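Local atomic coordinates of transcriptional regulatory protein RcsB (Escherichia coli, PDB entry 5I4C), a protein that acts as the response regulator of the Rcs phosphorelay, binding regulatory DNA to control genes for capsule synthesis, biofilm formation and cell division. Residues M88-A93 with I106-G111; I14-I19 with V32-D37; A40-L45 with I71-R76; P117-A122 with K127-E132. All coordinates share one frame; numbering follows the deposited sequence.

Contact 1: residues M88-A93 with I106-G111; sequences MNNNPA and IVLKQG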
# COMPACT_ATOMS: atom_id res chain seq x y z
N MET A 88 -0.08 -3.14 -11.49
CA MET A 88 0.78 -3.89 -10.57
C MET A 88 2.03 -4.31 -11.28
O MET A 88 2.98 -4.72 -10.65
CB MET A 88 0.06 -5.08 -9.90
CG MET A 88 0.29 -5.19 -8.35
SD MET A 88 1.58 -4.16 -7.50
CE MET A 88 2.94 -5.34 -7.28
N ASN A 89 2.04 -4.24 -12.61
CA ASN A 89 3.24 -4.54 -13.32
C ASN A 89 3.26 -3.92 -14.74
O ASN A 89 2.26 -3.40 -15.22
CB ASN A 89 3.40 -6.05 -13.39
CG ASN A 89 2.35 -6.70 -14.29
OD1 ASN A 89 2.23 -6.36 -15.46
ND2 ASN A 89 1.56 -7.59 -13.72
N ASN A 90 4.41 -4.02 -15.40
CA ASN A 90 4.65 -3.43 -16.74
C ASN A 90 4.32 -4.48 -17.86
O ASN A 90 4.96 -4.46 -18.94
CB ASN A 90 6.14 -2.97 -16.84
CG ASN A 90 6.36 -1.47 -16.68
OD1 ASN A 90 5.39 -0.70 -16.60
ND2 ASN A 90 7.66 -1.03 -16.63
N ASN A 91 3.36 -5.39 -17.63
CA ASN A 91 3.14 -6.47 -18.61
C ASN A 91 2.85 -5.85 -20.01
O ASN A 91 1.88 -5.08 -20.13
CB ASN A 91 2.01 -7.45 -18.17
CG ASN A 91 1.57 -8.39 -19.28
OD1 ASN A 91 0.57 -8.13 -19.93
ND2 ASN A 91 2.30 -9.47 -19.49
N PRO A 92 3.71 -6.14 -21.03
CA PRO A 92 3.52 -5.55 -22.39
C PRO A 92 2.06 -5.65 -22.94
O PRO A 92 1.49 -4.65 -23.41
CB PRO A 92 4.50 -6.35 -23.28
CG PRO A 92 5.47 -7.05 -22.35
CD PRO A 92 4.88 -7.06 -20.96
N ALA A 93 1.48 -6.84 -22.86
CA ALA A 93 0.11 -7.10 -23.34
C ALA A 93 -0.97 -6.27 -22.60
O ALA A 93 -1.79 -5.60 -23.23
CB ALA A 93 -0.18 -8.60 -23.25
N ILE A 106 -0.46 5.84 -17.26
CA ILE A 106 -0.25 4.56 -16.61
C ILE A 106 0.87 4.74 -15.61
O ILE A 106 1.90 5.25 -15.95
CB ILE A 106 0.11 3.39 -17.59
CG1 ILE A 106 -1.05 3.12 -18.54
CG2 ILE A 106 0.39 2.13 -16.77
CD1 ILE A 106 -0.68 2.27 -19.71
N VAL A 107 0.65 4.33 -14.38
CA VAL A 107 1.66 4.46 -13.30
C VAL A 107 1.79 3.14 -12.61
O VAL A 107 0.76 2.55 -12.27
CB VAL A 107 1.16 5.50 -12.28
CG1 VAL A 107 1.98 5.50 -10.96
CG2 VAL A 107 1.23 6.87 -12.96
N LEU A 108 3.00 2.71 -12.32
CA LEU A 108 3.17 1.51 -11.52
C LEU A 108 2.69 1.81 -10.13
O LEU A 108 3.17 2.74 -9.49
CB LEU A 108 4.59 1.02 -11.49
CG LEU A 108 5.19 0.72 -12.83
CD1 LEU A 108 6.67 0.32 -12.69
CD2 LEU A 108 4.36 -0.38 -13.45
N LYS A 109 1.73 1.01 -9.67
CA LYS A 109 1.07 1.27 -8.41
C LYS A 109 2.08 1.42 -7.28
O LYS A 109 1.98 2.31 -6.42
CB LYS A 109 0.11 0.11 -8.10
CG LYS A 109 -0.76 0.37 -6.90
CD LYS A 109 -1.46 -0.87 -6.35
CE LYS A 109 -2.53 -1.25 -7.28
NZ LYS A 109 -3.54 -2.07 -6.60
N GLN A 110 3.05 0.54 -7.22
CA GLN A 110 3.97 0.61 -6.07
C GLN A 110 4.83 1.89 -6.03
O GLN A 110 5.37 2.22 -5.01
CB GLN A 110 4.83 -0.62 -5.98
CG GLN A 110 4.00 -1.90 -5.78
CD GLN A 110 3.23 -1.88 -4.46
OE1 GLN A 110 3.77 -1.48 -3.44
NE2 GLN A 110 1.92 -2.31 -4.51
N GLY A 111 4.96 2.57 -7.15
CA GLY A 111 5.69 3.83 -7.24
C GLY A 111 4.75 5.03 -7.28
O GLY A 111 5.20 6.12 -7.47
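Met88 and Gln110 meet by their side chains, and Leu108 lies against the backbone and amide of the next two residues, Asn89 and Asn90. Met88 is covered most. The Met88 side chain sets out away from 106-111, but it bends at chi2 (-11°) and chi3 (-101°) and brings the sulfur back to Gln110. Met88 SD lies 3.5 Å from Gln110 NE2, a weak N-H to sulfur hydrogen bond. The same sulfur also packs on the aliphatic part of Gln110, with Met88 SD 3.7 Å from Gln110 CG. The other end of this amide is held across the dimer: Gln110 OE1 accepts a hydrogen bond from the backbone N of Ile14 of the second subunit. His12 of that subunit packs on both Met88 and Gln110.

Leu108 uses one branch. Its CD2 methyl sits 3.3 Å from Asn90 OD1 and 3.9 Å from Asn89 C. The Leu108 and Asn90 side chains cross at about a right angle. Nearby, Asn89 OD1 accepts from Asn91 N at 2.6 Å in an Asx turn, which shapes the loop just before helix 92-99. Asn91 then caps that helix through Ile94 N.

Lys109 comes from the same turn, but its NZ forms salt bridges with Asp10 and with Asp56, the predicted phosphorylation site. The two segments lie at the C-terminal ends of strands 82-87 and 105-108. They border the acidic phosphoacceptor site of a CheY-like receiver domain, where a lysine after the last strand is a hallmark of the family.

Contact 2: residues I14-I19 with V32-D37; sequences IVLFGI and VGEFED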
# COMPACT_ATOMS: atom_id res chain seq x y z
N ILE A 14 -4.53 0.69 2.14
CA ILE A 14 -3.19 1.29 2.26
C ILE A 14 -2.70 1.96 0.98
O ILE A 14 -1.86 2.82 1.07
CB ILE A 14 -2.12 0.30 2.83
CG1 ILE A 14 -1.04 1.07 3.63
CG2 ILE A 14 -1.57 -0.54 1.76
CD1 ILE A 14 -0.36 0.20 4.64
N VAL A 15 -3.13 1.51 -0.19
CA VAL A 15 -2.80 2.19 -1.44
C VAL A 15 -3.43 3.58 -1.45
O VAL A 15 -2.76 4.60 -1.78
CB VAL A 15 -3.23 1.35 -2.68
CG1 VAL A 15 -3.01 2.12 -3.97
CG2 VAL A 15 -2.49 0.01 -2.75
N LEU A 16 -4.69 3.64 -1.08
CA LEU A 16 -5.38 4.93 -1.01
C LEU A 16 -4.73 5.89 0.01
O LEU A 16 -4.58 7.07 -0.28
CB LEU A 16 -6.85 4.72 -0.73
CG LEU A 16 -7.61 3.92 -1.79
CD1 LEU A 16 -9.03 3.69 -1.29
CD2 LEU A 16 -7.56 4.57 -3.14
N PHE A 17 -4.35 5.38 1.17
CA PHE A 17 -3.64 6.16 2.18
C PHE A 17 -2.36 6.77 1.63
O PHE A 17 -2.13 7.98 1.79
CB PHE A 17 -3.30 5.24 3.37
CG PHE A 17 -2.59 5.92 4.48
CD1 PHE A 17 -3.26 6.72 5.36
CD2 PHE A 17 -1.25 5.80 4.61
CE1 PHE A 17 -2.56 7.34 6.41
CE2 PHE A 17 -0.53 6.44 5.59
CZ PHE A 17 -1.19 7.19 6.53
N GLY A 18 -1.51 5.95 0.99
CA GLY A 18 -0.20 6.42 0.46
C GLY A 18 -0.39 7.50 -0.59
O GLY A 18 0.26 8.53 -0.55
N ILE A 19 -1.32 7.24 -1.51
CA ILE A 19 -1.66 8.19 -2.53
C ILE A 19 -2.17 9.51 -1.92
O ILE A 19 -1.71 10.58 -2.28
CB ILE A 19 -2.65 7.60 -3.55
CG1 ILE A 19 -1.92 6.48 -4.31
CG2 ILE A 19 -3.10 8.70 -4.51
CD1 ILE A 19 -2.75 5.71 -5.33
N VAL A 32 -11.04 14.55 -4.27
CA VAL A 32 -12.46 14.74 -4.09
C VAL A 32 -13.19 13.40 -3.84
O VAL A 32 -14.38 13.39 -3.51
CB VAL A 32 -13.11 15.57 -5.24
CG1 VAL A 32 -12.42 16.90 -5.36
CG2 VAL A 32 -13.06 14.89 -6.60
N GLY A 33 -12.52 12.27 -3.98
CA GLY A 33 -13.17 10.99 -3.64
C GLY A 33 -12.22 9.84 -3.64
O GLY A 33 -11.21 9.87 -4.37
N GLU A 34 -12.54 8.85 -2.82
CA GLU A 34 -11.84 7.60 -2.80
C GLU A 34 -12.86 6.46 -2.84
O GLU A 34 -13.78 6.48 -2.02
CB GLU A 34 -11.08 7.43 -1.50
CG GLU A 34 -10.21 8.60 -1.22
CD GLU A 34 -9.29 8.33 -0.02
OE1 GLU A 34 -9.54 7.35 0.71
OE2 GLU A 34 -8.36 9.12 0.20
N PHE A 35 -12.62 5.46 -3.68
CA PHE A 35 -13.47 4.29 -3.78
C PHE A 35 -12.69 2.99 -3.80
O PHE A 35 -11.51 2.97 -4.15
CB PHE A 35 -14.24 4.45 -5.11
CG PHE A 35 -15.06 5.68 -5.13
CD1 PHE A 35 -16.30 5.67 -4.53
CD2 PHE A 35 -14.59 6.86 -5.70
CE1 PHE A 35 -17.06 6.81 -4.50
CE2 PHE A 35 -15.34 8.04 -5.64
CZ PHE A 35 -16.60 7.99 -5.06
N GLU A 36 -13.36 1.92 -3.42
CA GLU A 36 -12.83 0.57 -3.42
C GLU A 36 -13.59 -0.42 -4.26
O GLU A 36 -13.33 -1.63 -4.18
CB GLU A 36 -12.78 0.09 -1.96
CG GLU A 36 -12.05 1.12 -1.11
CD GLU A 36 -11.77 0.69 0.32
OE1 GLU A 36 -11.54 1.64 1.13
OE2 GLU A 36 -11.72 -0.56 0.60
N ASP A 37 -14.57 0.05 -5.02
CA ASP A 37 -15.50 -0.81 -5.75
C ASP A 37 -15.95 0.05 -6.91
O ASP A 37 -16.19 1.24 -6.72
CB ASP A 37 -16.66 -1.22 -4.79
CG ASP A 37 -17.78 -2.01 -5.45
OD1 ASP A 37 -18.44 -1.43 -6.31
OD2 ASP A 37 -18.08 -3.20 -5.07
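This is a helix-on-strand packing contact at one edge of the receiver domain. Helix 13-23 covers the end of strand 29-35, an outermost strand of the parallel sheet within this chain. Leu16 carries the helix side alone. It points toward the strand and is buried, while its partners are partly or fully exposed.

Two parts of Leu16 do the touching. The CD1 methyl reaches the backbone and stands 3.9 Å from Phe35 O. It also meets the aliphatic stem of the next residue, with Leu16 CD1 4.0 Å from Glu36 CG. Glu36 is extended beyond CG, and its side chain runs past the leucine at a slant. Nearer the helix axis, Leu16 CB lies 4.0 Å from Glu34 OE1. Glu34 points toward the helix with CG anti to its carbonyl carbon (chi1 -53°), and its straight chain carries the carboxylate to the helix surface. There its charge is met by Arg20, one turn beyond Leu16, through a salt bridge from Arg20 NE to Glu34 OE2.

The packing continues onto the adjoining strand 4-9, where Leu16 and Glu34 both touch Ile8. Phe35 points away from the helix and packs on helix 38-44 instead. Neighbouring residues of helix 13-23 serve the dimer: Val15 packs on Ile14 of the second subunit, and Phe17 on its Gly18. The contact joins the helix and second strand of the beta-alpha-beta unit 4-9, 13-23, 29-35, the first such unit of the CheY-like fold.

Contact 3: residues A40-L45 with I71-R76; sequences ALINNL and IKYIKR
Ile42 of helix 38-44 packs against Tyr73 and Ile74 of helix 67-77, and these three side chains make the tight part of the contact. Both arms of Ile42 are used. The CG2 methyl comes within 3.6 Å of Tyr73 CE1, meeting the ring obliquely near its hydroxyl end. The other arm bends (chi2 -48°), and its CD1 methyl lies 3.8 Å from Ile74 CG1. The same methyl is 4.0 Å from Tyr73 CD1, so Ile42 fills the angle between two adjacent side chains. Tyr73 CG is anti to the backbone N (chi1 -171°), which lays the ring across toward the first helix. Tyr64 also meets this ring, at about 50° between planes, and His77 stacks on it.

Toward the sheet the two helices are joined less directly. Leu41 and Leu45 point toward helix 67-77 but stay beyond close contact with it. Leu41 and Ile74 instead share Leu53 of strand 52-56 beneath them.

The solvent side is looser. Asn43, Lys72 and Arg76 are exposed and do not bridge the helices. Asn44 lies apart, facing away from helix 67-77 and beside Phe35 of strand 29-35. Its ND2 donates to Ala40 O at 2.8 Å, while its OD1 bonds Lys47 NZ. Neighbouring helices packed on one face of a central parallel sheet are characteristic of the alpha/beta receiver fold of response regulators.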
# COMPACT_ATOMS: atom_id res chain seq x y z
N ALA A 40 -19.66 1.82 -6.46
CA ALA A 40 -19.60 3.03 -5.68
C ALA A 40 -18.96 4.16 -6.49
O ALA A 40 -19.47 5.26 -6.52
CB ALA A 40 -18.81 2.77 -4.37
N LEU A 41 -17.86 3.88 -7.16
CA LEU A 41 -17.27 4.84 -8.06
C LEU A 41 -18.22 5.46 -9.10
O LEU A 41 -18.36 6.70 -9.22
CB LEU A 41 -16.15 4.14 -8.85
CG LEU A 41 -15.45 4.99 -9.93
CD1 LEU A 41 -14.86 6.27 -9.37
CD2 LEU A 41 -14.30 4.23 -10.54
N ILE A 42 -18.83 4.59 -9.87
CA ILE A 42 -19.68 4.98 -10.98
C ILE A 42 -20.92 5.67 -10.46
O ILE A 42 -21.35 6.66 -11.03
CB ILE A 42 -20.07 3.77 -11.86
CG1 ILE A 42 -18.87 3.17 -12.62
CG2 ILE A 42 -21.26 4.09 -12.82
CD1 ILE A 42 -18.04 4.20 -13.32
N ASN A 43 -21.47 5.18 -9.35
CA ASN A 43 -22.63 5.81 -8.73
C ASN A 43 -22.41 7.20 -8.27
O ASN A 43 -23.31 8.01 -8.38
CB ASN A 43 -23.16 5.03 -7.53
CG ASN A 43 -23.99 3.88 -7.92
OD1 ASN A 43 -24.44 3.77 -9.04
ND2 ASN A 43 -24.16 2.96 -7.00
N ASN A 44 -21.22 7.50 -7.78
CA ASN A 44 -20.95 8.82 -7.22
C ASN A 44 -20.17 9.74 -8.14
O ASN A 44 -20.19 10.92 -7.94
CB ASN A 44 -20.22 8.63 -5.95
CG ASN A 44 -21.11 8.06 -4.93
OD1 ASN A 44 -22.03 8.73 -4.45
ND2 ASN A 44 -20.98 6.77 -4.68
N LEU A 45 -19.57 9.22 -9.19
CA LEU A 45 -18.88 10.04 -10.19
C LEU A 45 -19.63 11.32 -10.64
O LEU A 45 -19.05 12.37 -10.60
CB LEU A 45 -18.44 9.22 -11.42
CG LEU A 45 -16.92 8.98 -11.50
CD1 LEU A 45 -16.56 7.92 -12.53
CD2 LEU A 45 -16.21 10.25 -11.84
N ILE A 71 -13.10 0.43 -18.10
CA ILE A 71 -12.63 1.57 -18.90
C ILE A 71 -13.57 1.98 -20.00
O ILE A 71 -13.82 3.18 -20.20
CB ILE A 71 -11.23 1.36 -19.48
CG1 ILE A 71 -10.16 1.25 -18.39
CG2 ILE A 71 -10.84 2.53 -20.41
CD1 ILE A 71 -10.45 2.10 -17.20
N LYS A 72 -14.07 1.02 -20.72
CA LYS A 72 -15.05 1.26 -21.79
C LYS A 72 -16.31 1.92 -21.27
O LYS A 72 -16.83 2.84 -21.87
CB LYS A 72 -15.45 -0.07 -22.43
CG LYS A 72 -14.43 -0.60 -23.39
CD LYS A 72 -14.86 -1.98 -23.93
CE LYS A 72 -14.85 -1.96 -25.43
NZ LYS A 72 -14.81 -3.35 -25.89
N TYR A 73 -16.80 1.45 -20.16
CA TYR A 73 -17.91 2.10 -19.48
C TYR A 73 -17.62 3.59 -19.20
O TYR A 73 -18.42 4.48 -19.58
CB TYR A 73 -18.31 1.33 -18.19
CG TYR A 73 -19.57 1.87 -17.60
CD1 TYR A 73 -19.55 3.04 -16.83
CD2 TYR A 73 -20.84 1.33 -17.94
CE1 TYR A 73 -20.71 3.63 -16.37
CE2 TYR A 73 -22.01 1.90 -17.43
CZ TYR A 73 -21.94 3.04 -16.65
OH TYR A 73 -23.01 3.68 -16.16
N ILE A 74 -16.50 3.88 -18.57
CA ILE A 74 -16.14 5.28 -18.20
C ILE A 74 -15.92 6.16 -19.43
O ILE A 74 -16.37 7.34 -19.46
CB ILE A 74 -14.92 5.31 -17.27
CG1 ILE A 74 -15.28 4.59 -15.97
CG2 ILE A 74 -14.53 6.74 -16.93
CD1 ILE A 74 -14.14 4.30 -15.10
N LYS A 75 -15.24 5.63 -20.45
CA LYS A 75 -15.01 6.43 -21.66
C LYS A 75 -16.27 6.82 -22.33
O LYS A 75 -16.36 7.88 -22.88
CB LYS A 75 -14.17 5.74 -22.72
CG LYS A 75 -12.78 5.31 -22.32
CD LYS A 75 -11.91 6.42 -21.78
CE LYS A 75 -11.40 7.43 -22.84
NZ LYS A 75 -10.46 8.43 -22.17
N ARG A 76 -17.27 5.95 -22.26
CA ARG A 76 -18.55 6.21 -22.90
C ARG A 76 -19.40 7.14 -22.09
O ARG A 76 -20.02 8.07 -22.62
CB ARG A 76 -19.21 4.87 -23.07
CG ARG A 76 -20.46 4.92 -23.78
CD ARG A 76 -20.80 3.52 -24.28
NE ARG A 76 -22.16 3.72 -24.63
CZ ARG A 76 -23.18 3.56 -23.78
NH1 ARG A 76 -23.02 3.03 -22.59
NH2 ARG A 76 -24.40 3.87 -24.20

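Contact 4: residues P117-A122 with K127-E132; sequences PKALAA and KKFTPE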
# COMPACT_ATOMS: atom_id res chain seq x y z
N PRO A 117 2.60 12.46 -8.89
CA PRO A 117 2.73 13.88 -9.07
C PRO A 117 3.30 14.23 -10.45
O PRO A 117 2.86 15.20 -11.09
CB PRO A 117 3.64 14.29 -7.89
CG PRO A 117 3.28 13.25 -6.83
CD PRO A 117 3.18 12.01 -7.62
N LYS A 118 4.18 13.38 -10.95
CA LYS A 118 4.78 13.63 -12.23
C LYS A 118 3.74 13.34 -13.31
O LYS A 118 3.66 14.09 -14.30
CB LYS A 118 6.02 12.74 -12.47
CG LYS A 118 7.16 12.80 -11.45
CD LYS A 118 8.12 11.67 -11.82
CE LYS A 118 9.39 11.63 -11.00
NZ LYS A 118 10.54 11.25 -11.88
N ALA A 119 2.95 12.27 -13.15
CA ALA A 119 1.91 11.97 -14.14
C ALA A 119 0.84 13.09 -14.22
O ALA A 119 0.38 13.50 -15.31
CB ALA A 119 1.28 10.61 -13.82
N LEU A 120 0.46 13.59 -13.05
CA LEU A 120 -0.51 14.66 -12.98
C LEU A 120 0.02 15.99 -13.58
O LEU A 120 -0.73 16.70 -14.22
CB LEU A 120 -0.98 14.88 -11.54
CG LEU A 120 -1.79 13.72 -10.95
CD1 LEU A 120 -2.18 14.12 -9.54
CD2 LEU A 120 -3.02 13.45 -11.76
N ALA A 121 1.29 16.32 -13.34
CA ALA A 121 1.94 17.49 -14.05
C ALA A 121 1.91 17.33 -15.56
O ALA A 121 1.64 18.28 -16.28
CB ALA A 121 3.37 17.66 -13.59
N ALA A 122 2.20 16.12 -16.04
CA ALA A 122 2.14 15.83 -17.47
C ALA A 122 0.74 16.07 -18.00
O ALA A 122 0.55 16.74 -19.07
CB ALA A 122 2.56 14.40 -17.77
N LYS A 127 -0.24 16.19 -21.84
CA LYS A 127 0.68 15.13 -22.29
C LYS A 127 0.35 13.87 -21.50
O LYS A 127 -0.28 13.93 -20.41
CB LYS A 127 2.16 15.48 -21.96
CG LYS A 127 2.75 16.76 -22.55
CD LYS A 127 2.87 16.58 -24.02
CE LYS A 127 3.58 17.69 -24.77
NZ LYS A 127 2.59 18.73 -25.13
N LYS A 128 0.76 12.72 -22.04
CA LYS A 128 0.49 11.44 -21.41
C LYS A 128 1.68 11.03 -20.60
O LYS A 128 2.74 11.58 -20.75
CB LYS A 128 0.15 10.38 -22.42
CG LYS A 128 -1.14 10.62 -23.18
CD LYS A 128 -1.44 9.44 -24.09
CE LYS A 128 -2.47 9.70 -25.16
NZ LYS A 128 -3.81 9.43 -24.65
N PHE A 129 1.50 10.08 -19.70
CA PHE A 129 2.59 9.62 -18.84
C PHE A 129 2.50 8.11 -18.79
O PHE A 129 1.42 7.55 -18.55
CB PHE A 129 2.40 10.19 -17.44
CG PHE A 129 3.53 9.87 -16.46
CD1 PHE A 129 3.57 8.67 -15.76
CD2 PHE A 129 4.52 10.84 -16.20
CE1 PHE A 129 4.59 8.42 -14.80
CE2 PHE A 129 5.54 10.59 -15.27
CZ PHE A 129 5.57 9.38 -14.59
N THR A 130 3.62 7.44 -18.94
CA THR A 130 3.66 6.00 -19.25
C THR A 130 4.93 5.48 -18.55
O THR A 130 5.94 6.17 -18.55
CB THR A 130 3.72 5.92 -20.79
OG1 THR A 130 2.95 4.85 -21.26
CG2 THR A 130 5.12 5.87 -21.35
N PRO A 131 4.90 4.32 -17.88
CA PRO A 131 6.12 3.93 -17.13
C PRO A 131 7.31 3.71 -18.05
O PRO A 131 7.14 3.35 -19.21
CB PRO A 131 5.74 2.61 -16.47
CG PRO A 131 4.24 2.61 -16.45
CD PRO A 131 3.82 3.36 -17.68
N GLU A 132 8.49 3.87 -17.47
CA GLU A 132 9.79 3.71 -18.16
C GLU A 132 9.88 2.27 -18.72
O GLU A 132 9.23 1.34 -18.18
CB GLU A 132 10.97 4.02 -17.14
CG GLU A 132 10.68 5.06 -15.99
CD GLU A 132 11.58 5.00 -14.75
OE1 GLU A 132 12.52 4.20 -14.67
OE2 GLU A 132 11.37 5.79 -13.80
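The ring of Phe129 lies against helix 112-124, the last helix of the CheY-like receiver domain, as the chain leaves that helix and doubles back along it. With chi1 at -175° the ring extends away from its own backbone nitrogen and lies over the helix. One face covers Ala119. The Ala119 CB methyl sits 3.8 Å from the ring centroid and 25° off the ring normal, a CH-pi contact. Ala119 CA lies over the same ring, offset toward its rim, with Phe129 CD2 3.5 Å away. At the far end of the ring, Lys118 CB touches Phe129 CE2 at 3.6 Å, approaching obliquely, while the rest of the lysine leads away. Ala122, one turn on, places its CB 4.2 Å from Phe129 CB.

Backbone hydrogen bonds from Phe129 to Glu104 and Ile106 hold the returning chain beside strand 105-108. Phe129 thus lies between helix 112-124 and this strand, touching Ala119 on one and Val107 on the other. Where the chain turns back, Lys127 N donates a backbone hydrogen bond to Ala122 O at 2.9 Å.

Contacts 1 and 4 are the most closely joined, with centres 13 Å apart. The 127-132 chain runs beside strand 105-108: Ile106 N lies 2.8 Å from Phe129 O, a probable hydrogen bond, and Pro131 CB packs 3.3 Å from Asn90 OD1. Contacts 1 and 2 meet through Lys109 CD and Val15 CG2, 3.8 Å apart, close to the Asp10 and Asp56 acidic site, and both reach the second subunit. Phe35 links contact 2 to contact 3, with its CE1 3.5 Å from Ala40 O. Contact 3 is on the opposite side of the chain's centre from contacts 1 and 4, its centre about 21 and 22 Å from theirs.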